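Long-range contacts in 2,3-dimethylmalate lyase (Aspergillus niger, PDB 3FA4), which belongs to the phosphoenolpyruvate phosphomutase family and folds as a beta/alpha barrel carrying a magnesium ion: residues A5-R10 with G152-V157; T100-S105 with V145-R150. One frame throughout, in Å; residues are numbered along the deposited sequence.

How the contacts relate
Contact 2 packs two successive outer helices of the barrel, and contact 1 lies where the second leads into strand 156-161; their centres are 10 Å apart. S153 N lies 2.8 Å from R148 O, probably as a hydrogen bond, and I155 touches both helices of contact 2, its CG2 3.5 Å from S105 OG. The like charges of R10 NH2 and R148 NH2 lie 2.9 Å apart; D185, salt-bridged to R10 and weakly paired with R148, probably offsets the repulsion. V156 begins its strand whereas the magnesium ligand D86 ends a parallel one, placing contact 1 at the barrel end away from the metal. Y104 OH of contact 2 hydrogen-bonds D86 O, a second-shell link. Both contacts meet the second subunit.

Contact 1 of 2, residues A5-R10 with G152-V157; sequences AATSLR and GSDIVV
T7 and R10, one helical turn apart, both reach D154. D154 OD2 accepts from T7 OG1 at 2.5 Å through its anti lone pair, away from OD1. R10 CG lies anti to the backbone N (chi1 -164°); farther out the bent chain crosses D154 at a slant, with R10 CD 4.0 Å from D154 CB. R10 NH1 meets two backbone carbonyls near the guanidinium plane: a weak bond to I155 O at 2.8 Å and a contact with D154 O too short to trust in detail. A6, with its lone methyl, lets the backbone come close: A6 CB sits 3.6 Å from both D154 O and I155 N. L9 CD2 packs 4.2 Å from V156 CB, and both side chains also lie on A111.

Outward, R10 NH2 forms a salt bridge with D185 OD1, while D185 OD2 accepts from V157 N, so one carboxylate ties the arginine to the strand. S153 OG accepts from I155 N at 3.1 Å and 170°, an ST turn following the Schellman motif at G152. Helix 5-13 thus packs against the N-terminal ends of strands 111-114 and 156-161, consistent with a helix covering the bottom of a TIM-type barrel.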
loop_
_atom_site.group_PDB
_atom_site.type_symbol
_atom_site.label_atom_id
_atom_site.label_comp_id
_atom_site.label_asym_id
_atom_site.label_seq_id
_atom_site.Cartn_x
_atom_site.Cartn_y
_atom_site.Cartn_z
ATOM N N ALA B 5 6.712 20.565 9.802
ATOM C CA ALA B 5 5.723 21.603 10.033
ATOM C C ALA B 5 4.939 21.427 11.361
ATOM O O ALA B 5 4.180 22.330 11.723
ATOM C CB ALA B 5 4.837 21.848 8.838
ATOM N N ALA B 6 5.200 20.338 12.109
ATOM C CA ALA B 6 4.704 20.139 13.506
ATOM C C ALA B 6 5.186 21.211 14.482
ATOM O O ALA B 6 4.411 21.792 15.283
ATOM C CB ALA B 6 5.134 18.716 14.028
ATOM N N THR B 7 6.502 21.413 14.407
ATOM C CA THR B 7 7.274 22.378 15.175
ATOM C C THR B 7 6.873 23.826 14.901
ATOM O O THR B 7 6.842 24.646 15.811
ATOM C CB THR B 7 8.798 22.213 14.909
ATOM O OG1 THR B 7 9.213 20.880 15.277
ATOM C CG2 THR B 7 9.589 23.220 15.716
ATOM N N SER B 8 6.571 24.177 13.666
ATOM C CA SER B 8 6.196 25.574 13.456
ATOM C C SER B 8 4.695 25.781 13.867
ATOM O O SER B 8 4.348 26.783 14.446
ATOM C CB SER B 8 6.584 26.018 12.045
ATOM O OG SER B 8 5.860 25.320 11.069
ATOM N N LEU B 9 3.830 24.800 13.629
ATOM C CA LEU B 9 2.456 24.779 14.213
ATOM C C LEU B 9 2.478 24.921 15.724
ATOM O O LEU B 9 1.796 25.783 16.284
ATOM C CB LEU B 9 1.662 23.516 13.841
ATOM C CG LEU B 9 0.160 23.589 14.154
ATOM C CD1 LEU B 9 -0.535 24.811 13.518
ATOM C CD2 LEU B 9 -0.619 22.253 13.780
ATOM N N ARG B 10 3.275 24.095 16.386
ATOM C CA ARG B 10 3.400 24.104 17.849
ATOM C C ARG B 10 3.775 25.485 18.321
ATOM O O ARG B 10 3.219 26.004 19.251
ATOM C CB ARG B 10 4.488 23.094 18.262
ATOM C CG ARG B 10 4.445 22.753 19.675
ATOM C CD ARG B 10 4.918 21.336 19.970
ATOM N NE ARG B 10 4.089 20.776 21.008
ATOM C CZ ARG B 10 3.271 19.764 20.826
ATOM N NH1 ARG B 10 3.135 19.184 19.689
ATOM N NH2 ARG B 10 2.576 19.322 21.795
ATOM N N GLY B 152 10.529 11.915 20.232
ATOM C CA GLY B 152 10.963 13.304 20.225
ATOM C C GLY B 152 10.177 14.121 19.232
ATOM O O GLY B 152 10.654 15.088 18.674
ATOM N N SER B 153 8.928 13.743 19.016
ATOM C CA SER B 153 8.114 14.365 17.975
ATOM C C SER B 153 7.217 15.426 18.528
ATOM O O SER B 153 6.614 15.235 19.591
ATOM C CB SER B 153 7.296 13.309 17.292
ATOM O OG SER B 153 6.235 13.916 16.609
ATOM N N ASP B 154 7.163 16.553 17.828
ATOM C CA ASP B 154 6.363 17.736 18.163
ATOM C C ASP B 154 4.974 17.680 17.518
ATOM O O ASP B 154 4.256 18.658 17.540
ATOM C CB ASP B 154 6.986 18.977 17.555
ATOM C CG ASP B 154 8.198 19.496 18.320
ATOM O OD1 ASP B 154 8.322 19.173 19.507
ATOM O OD2 ASP B 154 9.003 20.271 17.724
ATOM N N ILE B 155 4.589 16.558 16.911
ATOM C CA ILE B 155 3.267 16.487 16.344
ATOM C C ILE B 155 2.286 16.993 17.441
ATOM O O ILE B 155 2.479 16.694 18.607
ATOM C CB ILE B 155 2.949 15.023 15.780
ATOM C CG1 ILE B 155 1.736 15.071 14.802
ATOM C CG2 ILE B 155 2.788 14.051 16.916
ATOM C CD1 ILE B 155 1.525 13.874 13.973
ATOM N N VAL B 156 1.285 17.786 17.031
ATOM C CA VAL B 156 0.243 18.411 17.858
ATOM C C VAL B 156 -0.960 17.452 18.048
ATOM O O VAL B 156 -1.573 17.053 17.102
ATOM C CB VAL B 156 -0.122 19.844 17.234
ATOM C CG1 VAL B 156 -1.411 20.452 17.786
ATOM C CG2 VAL B 156 1.030 20.834 17.448
ATOM N N VAL B 157 -1.243 17.046 19.278
ATOM C CA VAL B 157 -2.367 16.172 19.583
ATOM C C VAL B 157 -3.643 16.976 19.819
ATOM O O VAL B 157 -3.745 17.767 20.757
ATOM C CB VAL B 157 -2.062 15.193 20.763
ATOM C CG1 VAL B 157 -3.180 14.233 20.920
ATOM C CG2 VAL B 157 -0.804 14.369 20.429
#

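Contact 2 of 2, residues T100-S105 with V145-R150; sequences TTEQYS and VQARQR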
loop_
_atom_site.group_PDB
_atom_site.type_symbol
_atom_site.label_atom_id
_atom_site.label_comp_id
_atom_site.label_asym_id
_atom_site.label_seq_id
_atom_site.Cartn_x
_atom_site.Cartn_y
_atom_site.Cartn_z
ATOM N N THR B 100 0.076 4.871 15.011
ATOM C CA THR B 100 -0.504 5.953 14.186
ATOM C C THR B 100 0.293 7.258 14.436
ATOM O O THR B 100 0.584 8.008 13.534
ATOM C CB THR B 100 -1.948 6.236 14.654
ATOM O OG1 THR B 100 -2.750 5.083 14.528
ATOM C CG2 THR B 100 -2.606 7.483 13.919
ATOM N N THR B 101 0.613 7.493 15.696
ATOM C CA THR B 101 1.297 8.737 16.144
ATOM C C THR B 101 2.688 8.793 15.502
ATOM O O THR B 101 3.033 9.796 14.964
ATOM C CB THR B 101 1.336 8.805 17.680
ATOM O OG1 THR B 101 -0.013 8.762 18.199
ATOM C CG2 THR B 101 2.034 10.077 18.214
ATOM N N GLU B 102 3.425 7.668 15.551
ATOM C CA GLU B 102 4.783 7.515 15.036
ATOM C C GLU B 102 4.869 7.659 13.483
ATOM O O GLU B 102 5.760 8.374 12.964
ATOM C CB GLU B 102 5.363 6.148 15.483
ATOM C CG GLU B 102 5.602 6.032 16.931
ATOM C CD GLU B 102 5.512 4.599 17.468
ATOM O OE1 GLU B 102 5.320 3.602 16.700
ATOM O OE2 GLU B 102 5.645 4.467 18.705
ATOM N N GLN B 103 3.994 6.925 12.785
ATOM C CA GLN B 103 3.783 7.002 11.355
ATOM C C GLN B 103 3.320 8.376 10.832
ATOM O O GLN B 103 3.875 8.875 9.874
ATOM C CB GLN B 103 2.786 5.931 10.939
ATOM C CG GLN B 103 3.358 4.570 11.024
ATOM C CD GLN B 103 2.503 3.556 10.409
ATOM O OE1 GLN B 103 1.768 3.873 9.481
ATOM N NE2 GLN B 103 2.605 2.295 10.868
ATOM N N TYR B 104 2.307 8.985 11.426
ATOM C CA TYR B 104 1.986 10.404 11.145
ATOM C C TYR B 104 3.163 11.348 11.375
ATOM O O TYR B 104 3.404 12.234 10.575
ATOM C CB TYR B 104 0.796 10.877 12.001
ATOM C CG TYR B 104 -0.610 10.616 11.412
ATOM C CD1 TYR B 104 -0.913 9.433 10.783
ATOM C CD2 TYR B 104 -1.644 11.587 11.537
ATOM C CE1 TYR B 104 -2.212 9.193 10.275
ATOM C CE2 TYR B 104 -2.931 11.363 11.026
ATOM C CZ TYR B 104 -3.179 10.162 10.401
ATOM O OH TYR B 104 -4.400 9.935 9.899
ATOM N N SER B 105 3.894 11.184 12.467
ATOM C CA SER B 105 5.058 12.012 12.727
ATOM C C SER B 105 6.133 11.889 11.662
ATOM O O SER B 105 6.507 12.900 11.086
ATOM C CB SER B 105 5.642 11.668 14.088
ATOM O OG SER B 105 4.591 11.792 15.020
ATOM N N VAL B 145 0.272 11.043 23.297
ATOM C CA VAL B 145 1.238 11.919 23.998
ATOM C C VAL B 145 2.495 11.140 24.371
ATOM O O VAL B 145 3.598 11.604 24.157
ATOM C CB VAL B 145 0.542 12.596 25.215
ATOM C CG1 VAL B 145 1.471 13.519 25.997
ATOM C CG2 VAL B 145 -0.753 13.303 24.736
ATOM N N GLN B 146 2.363 9.937 24.888
ATOM C CA GLN B 146 3.556 9.210 25.255
ATOM C C GLN B 146 4.332 8.687 24.045
ATOM O O GLN B 146 5.575 8.607 24.071
ATOM C CB GLN B 146 3.221 8.073 26.199
ATOM C CG GLN B 146 2.656 8.543 27.566
ATOM C CD GLN B 146 2.105 7.365 28.358
ATOM O OE1 GLN B 146 1.943 6.276 27.806
ATOM N NE2 GLN B 146 1.806 7.575 29.617
ATOM N N ALA B 147 3.616 8.357 22.984
ATOM C CA ALA B 147 4.233 7.876 21.751
ATOM C C ALA B 147 5.100 8.918 21.112
ATOM O O ALA B 147 6.187 8.590 20.747
ATOM C CB ALA B 147 3.161 7.386 20.742
ATOM N N ARG B 148 4.604 10.150 20.944
ATOM C CA ARG B 148 5.344 11.227 20.295
ATOM C C ARG B 148 6.457 11.658 21.193
ATOM O O ARG B 148 7.515 12.014 20.741
ATOM C CB ARG B 148 4.433 12.415 19.943
ATOM C CG ARG B 148 4.186 13.361 21.105
ATOM C CD ARG B 148 3.248 14.544 20.729
ATOM N NE ARG B 148 3.002 15.408 21.883
ATOM C CZ ARG B 148 3.834 16.361 22.315
ATOM N NH1 ARG B 148 4.971 16.595 21.687
ATOM N NH2 ARG B 148 3.518 17.093 23.370
ATOM N N GLN B 149 6.218 11.629 22.490
ATOM C CA GLN B 149 7.288 11.784 23.504
ATOM C C GLN B 149 8.481 10.780 23.383
ATOM O O GLN B 149 9.649 11.137 23.521
ATOM C CB GLN B 149 6.670 11.729 24.922
ATOM C CG GLN B 149 6.184 13.154 25.433
ATOM C CD GLN B 149 5.311 13.187 26.740
ATOM O OE1 GLN B 149 5.025 12.164 27.401
ATOM N NE2 GLN B 149 4.883 14.381 27.082
ATOM N N ARG B 150 8.203 9.514 23.147
ATOM C CA ARG B 150 9.239 8.526 22.919
ATOM C C ARG B 150 10.146 8.877 21.763
ATOM O O ARG B 150 11.331 8.702 21.828
ATOM C CB ARG B 150 8.616 7.180 22.640
ATOM C CG ARG B 150 8.571 6.228 23.765
ATOM C CD ARG B 150 7.747 5.036 23.410
ATOM N NE ARG B 150 6.670 4.846 24.349
ATOM C CZ ARG B 150 5.434 4.527 24.051
ATOM N NH1 ARG B 150 5.054 4.319 22.821
ATOM N NH2 ARG B 150 4.581 4.382 25.028
HETATM O O HOH W 1 6.841 5.913 20.350
#
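T101 and R148 mark the nearest approach of helices 100-105 and 145-150, their CA atoms 6.3 Å apart. The segment axes come within 8.8 Å and cross at -48°, running in broadly the same N-to-C direction. Such closeness suits small side chains: T101 CB rests 3.8 Å from A147 CB, while T101 CG2, anti to its own backbone N, is directed at R148 and lies 3.8 Å from R148 CB. The threonine hydroxyl turns back instead to bond V97 O within its own helix, so the methyl branch faces the neighbour. R148 has CG in the crowded position between backbone N and carbonyl carbon (chi1 82°), and its extended chain leads away from this interface to S153, whose O accepts from R148 NH1.

At the outer edge the contact becomes polar. E102 OE2 and R150 NH1 are 4.2 Å apart, too far for a salt bridge, with carboxylate and guanidinium planes turned 71° from each other. One water bridges them, donating to E102 OE2 at 2.5 Å and to A147 O at 2.8 Å, and accepting weakly from R150 NH1. Long charged chains suit this more exposed rim, where both can meet one water. Within helix 100-105, T101 O is gripped by S105 N and S105 OG, which arrive from opposite faces of its carbonyl plane.

Helices 94-107 and 134-151 flank strand 111-114 in sequence, successive members of the barrel's outer layer; I155, entering strand 156-161, packs against S105 and R148, and V286 of the second subunit meets R150.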